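Local atomic coordinates of uracil-DNA glycosylase (Sulfolobus tokodaii str. 7, PDB entry 4ZBY), a protein that belongs to the uracil-DNA glycosylase superfamily and holds an iron-sulfur cluster and a uracil in separate pockets of a compact alpha/beta fold. Residues Gly60-Gly72 with Arg175-Glu187. Numbering follows the deposited sequence.
Sequences GKLLTQMIKEILG and RKILEEDFKKIRE
M66 and F182 interlock where helices 60-71 and 175-187 cross at -52°, their axes 9.3 Å apart at the closest. The backbones draw together toward the C-terminal ends: CA of L62 and CA of R175 are 9.6 Å apart, CA of L71 and CA of R186 5.1 Å. Near its end helix 60-71 widens into a pi-type turn, and M66 O accepts from both I70 N and L71 N.

The packing is knobs-into-holes in both directions. M66, modelled in two conformers, in one of them sits among R175, L178, E179 and F182; F182 sits among M66, I67, I70 and L71. In that conformer M66 places SD over one face of the F182 ring, 4.4 Å from the centroid, a Met-aromatic contact. M66 CB makes a CH-pi contact with the same ring. I185 CD1 lies over the opposite face, and I67 CG1 meets the edge. I70 CG2 rests on the backbone between F182 and K183, 3.5 Å from K183 N.

L62 CD1 lies over the centre of the R175 guanidinium, 3.6 Å above its plane. Within its own helix R175 NE forms a salt bridge with E179 OE2, 2.7 Å and nearly straight at 166°, which helps fix the group's rotation. No direct hydrogen bond joins the two segments. One water links Q65 OE1 to R175 NH2, and another links L71 O to R186 NE.

L63 also touches F55 of the uracil pocket. Both helices pack against the mixed central sheet of the superfamily's alpha/beta fold. I67 and L71 touch strand 37-41, L63 and I185 touch strand 117-121, and L178 and I185 reach strand 155-162.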
ATOM      1  N   GLY A  60      -8.258  -8.292  -1.762  1.00 21.22           N
ATOM      2  CA  GLY A  60      -6.993  -8.559  -2.409  1.00 18.42           C
ATOM      3  C   GLY A  60      -7.088  -9.224  -3.775  1.00 20.00           C
ATOM      4  O   GLY A  60      -6.279  -8.923  -4.674  1.00 21.75           O
ATOM      5  N   LYS A  61      -8.028 -10.151  -3.925  1.00 20.39           N
ATOM      6  CA  LYS A  61      -8.248 -10.819  -5.207  1.00 21.92           C
ATOM      7  C   LYS A  61      -8.700  -9.801  -6.259  1.00 24.13           C
ATOM      8  O   LYS A  61      -8.301  -9.885  -7.427  1.00 22.42           O
ATOM      9  CB  LYS A  61      -9.259 -11.954  -5.063  1.00 24.72           C
ATOM     10  CG  LYS A  61      -8.701 -13.113  -4.201  1.00 27.35           C
ATOM     11  CD  LYS A  61      -9.772 -14.133  -3.826  1.00 32.51           C
ATOM     12  CE  LYS A  61      -9.215 -15.190  -2.875  1.00 35.86           C
ATOM     13  NZ  LYS A  61     -10.222 -16.271  -2.629  1.00 43.70           N
ATOM     14  N   LEU A  62      -9.488  -8.817  -5.836  1.00 21.67           N
ATOM     15  CA  LEU A  62      -9.909  -7.756  -6.752  1.00 21.21           C
ATOM     16  C   LEU A  62      -8.695  -6.914  -7.134  1.00 19.67           C
ATOM     17  O   LEU A  62      -8.515  -6.565  -8.299  1.00 23.40           O
ATOM     18  CB  LEU A  62     -10.990  -6.891  -6.131  1.00 21.73           C
ATOM     19  CG  LEU A  62     -11.431  -5.679  -6.950  1.00 24.03           C
ATOM     20  CD1 LEU A  62     -11.797  -6.084  -8.361  1.00 28.76           C
ATOM     21  CD2 LEU A  62     -12.628  -5.070  -6.251  1.00 23.51           C
ATOM     22  N   LEU A  63      -7.865  -6.583  -6.148  1.00 18.49           N
ATOM     23  CA  LEU A  63      -6.651  -5.844  -6.431  1.00 17.31           C
ATOM     24  C   LEU A  63      -5.790  -6.592  -7.445  1.00 17.85           C
ATOM     25  O   LEU A  63      -5.341  -6.008  -8.424  1.00 18.84           O
ATOM     26  CB  LEU A  63      -5.842  -5.592  -5.158  1.00 16.52           C
ATOM     27  CG  LEU A  63      -4.497  -4.907  -5.393  1.00 15.53           C
ATOM     28  CD1 LEU A  63      -4.667  -3.502  -5.962  1.00 17.36           C
ATOM     29  CD2 LEU A  63      -3.679  -4.825  -4.125  1.00 16.54           C
ATOM     30  N   THR A  64      -5.565  -7.886  -7.216  1.00 18.06           N
ATOM     31  CA  THR A  64      -4.768  -8.662  -8.148  1.00 17.78           C
ATOM     32  C   THR A  64      -5.339  -8.632  -9.567  1.00 19.00           C
ATOM     33  O   THR A  64      -4.599  -8.467 -10.555  1.00 19.48           O
ATOM     34  CB  THR A  64      -4.645 -10.118  -7.641  1.00 20.74           C
ATOM     35  OG1 THR A  64      -4.087 -10.075  -6.333  1.00 21.66           O
ATOM     36  CG2 THR A  64      -3.746 -10.923  -8.562  1.00 23.18           C
ATOM     37  N   GLN A  65      -6.659  -8.735  -9.675  1.00 20.47           N
ATOM     38  CA  GLN A  65      -7.316  -8.722 -10.971  1.00 23.20           C
ATOM     39  C   GLN A  65      -7.103  -7.382 -11.674  1.00 22.24           C
ATOM     40  O   GLN A  65      -6.827  -7.357 -12.867  1.00 22.12           O
ATOM     41  CB  GLN A  65      -8.815  -9.025 -10.840  1.00 26.89           C
ATOM     42  CG  GLN A  65      -9.541  -9.023 -12.177  1.00 29.26           C
ATOM     43  CD  GLN A  65     -11.040  -9.244 -12.035  1.00 35.99           C
ATOM     44  OE1 GLN A  65     -11.578  -9.280 -10.924  1.00 37.98           O
ATOM     45  NE2 GLN A  65     -11.719  -9.388 -13.161  1.00 40.37           N
ATOM     46  N   MET A  66      -7.198  -6.269 -10.942  0.68 19.97           N
ATOM     47  CA  MET A  66      -6.983  -4.965 -11.570  0.68 19.31           C
ATOM     48  C   MET A  66      -5.535  -4.793 -11.990  0.68 18.24           C
ATOM     49  O   MET A  66      -5.241  -4.254 -13.056  0.68 19.44           O
ATOM     50  CB  MET A  66      -7.391  -3.821 -10.643  0.68 20.04           C
ATOM     51  CG  MET A  66      -8.839  -3.839 -10.332  0.68 21.36           C
ATOM     52  SD  MET A  66      -9.360  -2.279  -9.608  0.68 23.86           S
ATOM     53  CE  MET A  66     -11.097  -2.642  -9.381  0.68 34.66           C
ATOM     54  N   ILE A  67      -4.619  -5.228 -11.139  1.00 15.76           N
ATOM     55  CA  ILE A  67      -3.220  -5.131 -11.489  1.00 16.39           C
ATOM     56  C   ILE A  67      -2.949  -5.921 -12.776  1.00 17.53           C
ATOM     57  O   ILE A  67      -2.255  -5.434 -13.674  1.00 18.13           O
ATOM     58  CB  ILE A  67      -2.321  -5.623 -10.349  1.00 15.81           C
ATOM     59  CG1 ILE A  67      -2.405  -4.616  -9.186  1.00 15.51           C
ATOM     60  CG2 ILE A  67      -0.868  -5.716 -10.817  1.00 17.20           C
ATOM     61  CD1 ILE A  67      -1.716  -5.112  -7.944  1.00 18.51           C
ATOM     62  N   LYS A  68      -3.526  -7.115 -12.879  1.00 17.14           N
ATOM     63  CA  LYS A  68      -3.320  -7.945 -14.054  1.00 19.85           C
ATOM     64  C   LYS A  68      -4.035  -7.415 -15.288  1.00 21.99           C
ATOM     65  O   LYS A  68      -3.415  -7.252 -16.336  1.00 24.23           O
ATOM     66  CB  LYS A  68      -3.773  -9.385 -13.771  1.00 23.30           C
ATOM     67  CG  LYS A  68      -3.737 -10.272 -15.003  1.00 29.04           C
ATOM     68  CD  LYS A  68      -2.324 -10.422 -15.511  1.00 32.80           C
ATOM     69  CE  LYS A  68      -2.271 -11.467 -16.616  1.00 39.81           C
ATOM     70  NZ  LYS A  68      -0.865 -11.732 -17.030  1.00 43.29           N
ATOM     71  N   GLU A  69      -5.334  -7.138 -15.177  1.00 21.64           N
ATOM     72  CA  GLU A  69      -6.126  -6.830 -16.358  1.00 20.86           C
ATOM     73  C   GLU A  69      -5.972  -5.392 -16.828  1.00 21.71           C
ATOM     74  O   GLU A  69      -6.048  -5.126 -18.025  1.00 25.45           O
ATOM     75  CB  GLU A  69      -7.601  -7.124 -16.086  1.00 26.59           C
ATOM     76  CG  GLU A  69      -7.833  -8.576 -15.753  1.00 31.19           C
ATOM     77  CD  GLU A  69      -9.295  -8.908 -15.646  1.00 38.43           C
ATOM     78  OE1 GLU A  69     -10.121  -7.976 -15.743  1.00 39.38           O
ATOM     79  OE2 GLU A  69      -9.614 -10.100 -15.463  1.00 44.47           O
ATOM     80  N   ILE A  70      -5.764  -4.469 -15.893  1.00 21.57           N
ATOM     81  CA  ILE A  70      -5.710  -3.065 -16.247  1.00 20.46           C
ATOM     82  C   ILE A  70      -4.270  -2.550 -16.342  1.00 20.13           C
ATOM     83  O   ILE A  70      -3.954  -1.827 -17.285  1.00 22.14           O
ATOM     84  CB  ILE A  70      -6.542  -2.223 -15.261  1.00 21.49           C
ATOM     85  CG1 ILE A  70      -7.990  -2.706 -15.318  1.00 25.98           C
ATOM     86  CG2 ILE A  70      -6.505  -0.731 -15.640  1.00 21.78           C
ATOM     87  CD1 ILE A  70      -8.885  -2.045 -14.316  1.00 27.15           C
ATOM     88  N   LEU A  71      -3.393  -2.954 -15.425  1.00 18.63           N
ATOM     89  CA  LEU A  71      -1.989  -2.531 -15.503  1.00 19.36           C
ATOM     90  C   LEU A  71      -1.134  -3.458 -16.348  1.00 19.46           C
ATOM     91  O   LEU A  71      -0.060  -3.073 -16.836  1.00 23.65           O
ATOM     92  CB  LEU A  71      -1.360  -2.435 -14.111  1.00 17.63           C
ATOM     93  CG  LEU A  71      -2.080  -1.548 -13.085  1.00 16.80           C
ATOM     94  CD1 LEU A  71      -1.193  -1.476 -11.848  1.00 18.25           C
ATOM     95  CD2 LEU A  71      -2.383  -0.158 -13.623  1.00 21.05           C
ATOM     96  N   GLY A  72      -1.587  -4.692 -16.511  1.00 19.21           N
ATOM     97  CA  GLY A  72      -0.849  -5.663 -17.286  1.00 21.44           C
ATOM     98  C   GLY A  72       0.335  -6.229 -16.528  1.00 22.33           C
ATOM     99  O   GLY A  72       1.371  -6.509 -17.131  1.00 23.46           O
ATOM    100  N   ARG A 175     -16.434   0.708  -7.987  1.00 35.30           N
ATOM    101  CA  ARG A 175     -15.518  -0.155  -8.705  1.00 33.66           C
ATOM    102  C   ARG A 175     -15.113   0.459 -10.038  1.00 30.56           C
ATOM    103  O   ARG A 175     -13.943   0.429 -10.408  1.00 30.38           O
ATOM    104  CB  ARG A 175     -16.125  -1.526  -8.945  1.00 37.45           C
ATOM    105  CG  ARG A 175     -15.049  -2.536  -9.291  1.00 40.58           C
ATOM    106  CD  ARG A 175     -15.630  -3.851  -9.718  1.00 45.18           C
ATOM    107  NE  ARG A 175     -14.766  -4.516 -10.691  1.00 46.52           N
ATOM    108  CZ  ARG A 175     -14.594  -5.832 -10.748  1.00 46.48           C
ATOM    109  NH1 ARG A 175     -13.804  -6.363 -11.669  1.00 48.25           N
ATOM    110  NH2 ARG A 175     -15.213  -6.613  -9.873  1.00 44.19           N
ATOM    111  N   LYS A 176     -16.085   1.001 -10.769  1.00 27.57           N
ATOM    112  CA  LYS A 176     -15.766   1.600 -12.052  1.00 28.69           C
ATOM    113  C   LYS A 176     -14.784   2.746 -11.867  1.00 27.25           C
ATOM    114  O   LYS A 176     -13.897   2.953 -12.705  1.00 26.16           O
ATOM    115  CB  LYS A 176     -17.043   2.076 -12.755  1.00 29.02           C
ATOM    116  CG  LYS A 176     -17.729   0.978 -13.523  1.00 33.94           C
ATOM    117  CD  LYS A 176     -16.941   0.678 -14.782  1.00 40.27           C
ATOM    118  CE  LYS A 176     -17.450  -0.551 -15.507  1.00 47.16           C
ATOM    119  NZ  LYS A 176     -16.684  -0.767 -16.769  1.00 49.33           N
ATOM    120  N   ILE A 177     -14.935   3.488 -10.771  1.00 26.49           N
ATOM    121  CA  ILE A 177     -14.039   4.605 -10.493  1.00 25.98           C
ATOM    122  C   ILE A 177     -12.615   4.115 -10.214  1.00 26.77           C
ATOM    123  O   ILE A 177     -11.630   4.697 -10.680  1.00 24.78           O
ATOM    124  CB  ILE A 177     -14.532   5.438  -9.306  1.00 30.04           C
ATOM    125  CG1 ILE A 177     -15.867   6.077  -9.683  1.00 31.74           C
ATOM    126  CG2 ILE A 177     -13.496   6.503  -8.924  1.00 29.87           C
ATOM    127  CD1 ILE A 177     -16.396   7.098  -8.686  1.00 36.06           C
ATOM    128  N   LEU A 178     -12.526   3.037  -9.447  1.00 26.35           N
ATOM    129  CA  LEU A 178     -11.241   2.430  -9.134  1.00 25.01           C
ATOM    130  C   LEU A 178     -10.567   1.891 -10.406  1.00 22.89           C
ATOM    131  O   LEU A 178      -9.371   2.071 -10.597  1.00 22.14           O
ATOM    132  CB  LEU A 178     -11.439   1.325  -8.087  1.00 25.99           C
ATOM    133  CG  LEU A 178     -10.189   0.611  -7.567  1.00 22.25           C
ATOM    134  CD1 LEU A 178      -9.219   1.568  -6.966  1.00 23.12           C
ATOM    135  CD2 LEU A 178     -10.623  -0.415  -6.496  1.00 24.75           C
ATOM    136  N   GLU A 179     -11.346   1.290 -11.299  1.00 21.95           N
ATOM    137  CA  GLU A 179     -10.812   0.796 -12.553  1.00 21.89           C
ATOM    138  C   GLU A 179     -10.264   1.927 -13.400  1.00 22.09           C
ATOM    139  O   GLU A 179      -9.204   1.797 -14.004  1.00 21.61           O
ATOM    140  CB  GLU A 179     -11.875  -0.002 -13.314  1.00 25.82           C
ATOM    141  CG  GLU A 179     -12.285  -1.262 -12.547  1.00 33.87           C
ATOM    142  CD  GLU A 179     -13.452  -2.014 -13.164  1.00 40.95           C
ATOM    143  OE1 GLU A 179     -14.170  -1.432 -14.007  1.00 43.87           O
ATOM    144  OE2 GLU A 179     -13.651  -3.191 -12.786  1.00 42.26           O
ATOM    145  N   GLU A 180     -10.984   3.040 -13.426  0.54 20.49           N
ATOM    146  CA  GLU A 180     -10.548   4.207 -14.177  0.54 23.04           C
ATOM    147  C   GLU A 180      -9.279   4.775 -13.561  0.54 21.55           C
ATOM    148  O   GLU A 180      -8.388   5.221 -14.274  0.54 21.62           O
ATOM    149  CB  GLU A 180     -11.656   5.264 -14.214  0.54 24.42           C
ATOM    150  CG  GLU A 180     -12.849   4.846 -15.055  0.54 28.03           C
ATOM    151  CD  GLU A 180     -12.463   4.530 -16.489  0.54 33.04           C
ATOM    152  OE1 GLU A 180     -11.940   5.433 -17.174  0.54 32.47           O
ATOM    153  OE2 GLU A 180     -12.668   3.376 -16.926  0.54 35.66           O
ATOM    154  N   ASP A 181      -9.200   4.753 -12.234  1.00 19.54           N
ATOM    155  CA  ASP A 181      -7.990   5.188 -11.539  1.00 18.77           C
ATOM    156  C   ASP A 181      -6.822   4.287 -11.936  1.00 19.62           C
ATOM    157  O   ASP A 181      -5.722   4.779 -12.147  1.00 17.42           O
ATOM    158  CB  ASP A 181      -8.154   5.173 -10.021  1.00 20.31           C
ATOM    159  CG  ASP A 181      -8.834   6.425  -9.498  1.00 21.82           C
ATOM    160  OD1 ASP A 181      -9.071   7.343 -10.296  1.00 24.83           O
ATOM    161  OD2 ASP A 181      -9.136   6.479  -8.288  1.00 24.59           O
ATOM    162  N   PHE A 182      -7.065   2.980 -12.077  1.00 20.09           N
ATOM    163  CA  PHE A 182      -5.980   2.078 -12.458  1.00 17.69           C
ATOM    164  C   PHE A 182      -5.570   2.295 -13.919  1.00 18.97           C
ATOM    165  O   PHE A 182      -4.393   2.140 -14.248  1.00 22.28           O
ATOM    166  CB  PHE A 182      -6.344   0.614 -12.186  1.00 18.46           C
ATOM    167  CG  PHE A 182      -5.897   0.130 -10.828  1.00 17.92           C
ATOM    168  CD1 PHE A 182      -6.330   0.753  -9.681  1.00 21.85           C
ATOM    169  CD2 PHE A 182      -5.021  -0.939 -10.706  1.00 20.22           C
ATOM    170  CE1 PHE A 182      -5.912   0.326  -8.426  1.00 22.17           C
ATOM    171  CE2 PHE A 182      -4.595  -1.370  -9.447  1.00 21.70           C
ATOM    172  CZ  PHE A 182      -5.028  -0.740  -8.320  1.00 18.60           C
ATOM    173  N   LYS A 183      -6.519   2.674 -14.778  0.60 18.55           N
ATOM    174  CA  LYS A 183      -6.194   3.043 -16.161  0.60 21.53           C
ATOM    175  C   LYS A 183      -5.244   4.241 -16.182  0.60 22.27           C
ATOM    176  O   LYS A 183      -4.311   4.300 -16.990  0.60 21.62           O
ATOM    177  CB  LYS A 183      -7.462   3.369 -16.965  0.60 24.81           C
ATOM    178  CG  LYS A 183      -8.368   2.169 -17.246  0.60 29.21           C
ATOM    179  CD  LYS A 183      -9.597   2.568 -18.078  0.60 33.03           C
ATOM    180  CE  LYS A 183     -10.506   1.369 -18.366  0.60 32.82           C
ATOM    181  NZ  LYS A 183     -11.762   1.758 -19.075  0.60 31.36           N
ATOM    182  N   LYS A 184      -5.493   5.211 -15.301  1.00 22.42           N
ATOM    183  CA  LYS A 184      -4.623   6.372 -15.207  1.00 21.83           C
ATOM    184  C   LYS A 184      -3.251   5.993 -14.687  1.00 19.33           C
ATOM    185  O   LYS A 184      -2.243   6.548 -15.149  1.00 20.77           O
ATOM    186  CB  LYS A 184      -5.250   7.461 -14.323  1.00 19.89           C
ATOM    187  CG  LYS A 184      -6.483   8.092 -14.949  1.00 23.14           C
ATOM    188  CD  LYS A 184      -7.155   9.055 -13.958  1.00 29.17           C
ATOM    189  CE  LYS A 184      -8.138   9.979 -14.665  1.00 34.25           C
ATOM    190  NZ  LYS A 184      -9.284   9.223 -15.231  1.00 34.80           N
ATOM    191  N   ILE A 185      -3.218   5.069 -13.729  1.00 19.05           N
ATOM    192  CA  ILE A 185      -1.967   4.561 -13.194  1.00 16.23           C
ATOM    193  C   ILE A 185      -1.203   3.845 -14.312  1.00 14.98           C
ATOM    194  O   ILE A 185       0.007   4.037 -14.422  1.00 17.27           O
ATOM    195  CB  ILE A 185      -2.182   3.638 -11.984  1.00 15.92           C
ATOM    196  CG1 ILE A 185      -2.707   4.501 -10.827  1.00 19.02           C
ATOM    197  CG2 ILE A 185      -0.880   2.887 -11.599  1.00 18.53           C
ATOM    198  CD1 ILE A 185      -3.346   3.694  -9.691  1.00 19.06           C
ATOM    199  N   ARG A 186      -1.908   3.102 -15.164  1.00 15.88           N
ATOM    200  CA  ARG A 186      -1.188   2.429 -16.264  1.00 18.18           C
ATOM    201  C   ARG A 186      -0.525   3.468 -17.158  1.00 20.73           C
ATOM    202  O   ARG A 186       0.630   3.318 -17.546  1.00 19.28           O
ATOM    203  CB  ARG A 186      -2.097   1.537 -17.100  1.00 19.14           C
ATOM    204  CG  ARG A 186      -1.271   0.730 -18.144  1.00 27.59           C
ATOM    205  CD  ARG A 186      -2.055   0.260 -19.322  1.00 28.04           C
ATOM    206  NE  ARG A 186      -1.187  -0.454 -20.265  1.00 29.89           N
ATOM    207  CZ  ARG A 186      -0.868  -0.048 -21.490  1.00 32.72           C
ATOM    208  NH1 ARG A 186      -0.066  -0.808 -22.222  1.00 30.54           N
ATOM    209  NH2 ARG A 186      -1.352   1.087 -21.999  1.00 34.40           N
ATOM    210  N   GLU A 187      -1.261   4.523 -17.497  1.00 17.90           N
ATOM    211  CA  GLU A 187      -0.704   5.543 -18.385  1.00 22.22           C
ATOM    212  C   GLU A 187       0.534   6.174 -17.739  1.00 22.56           C
ATOM    213  O   GLU A 187       1.553   6.345 -18.397  1.00 21.80           O
ATOM    214  CB  GLU A 187      -1.748   6.601 -18.733  1.00 24.83           C
ATOM    215  CG  GLU A 187      -1.246   7.631 -19.711  1.00 32.49           C
ATOM    216  CD  GLU A 187      -2.365   8.452 -20.342  1.00 43.82           C
ATOM    217  OE1 GLU A 187      -3.546   8.178 -20.032  1.00 48.98           O
ATOM    218  OE2 GLU A 187      -2.069   9.367 -21.144  1.00 46.97           O
TER
HETATM  219  O   HOH W   1     -14.207  -9.422 -10.109  1.00 46.09           O
HETATM  220  O   HOH W   2       0.508  -2.442 -19.487  1.00 28.77           O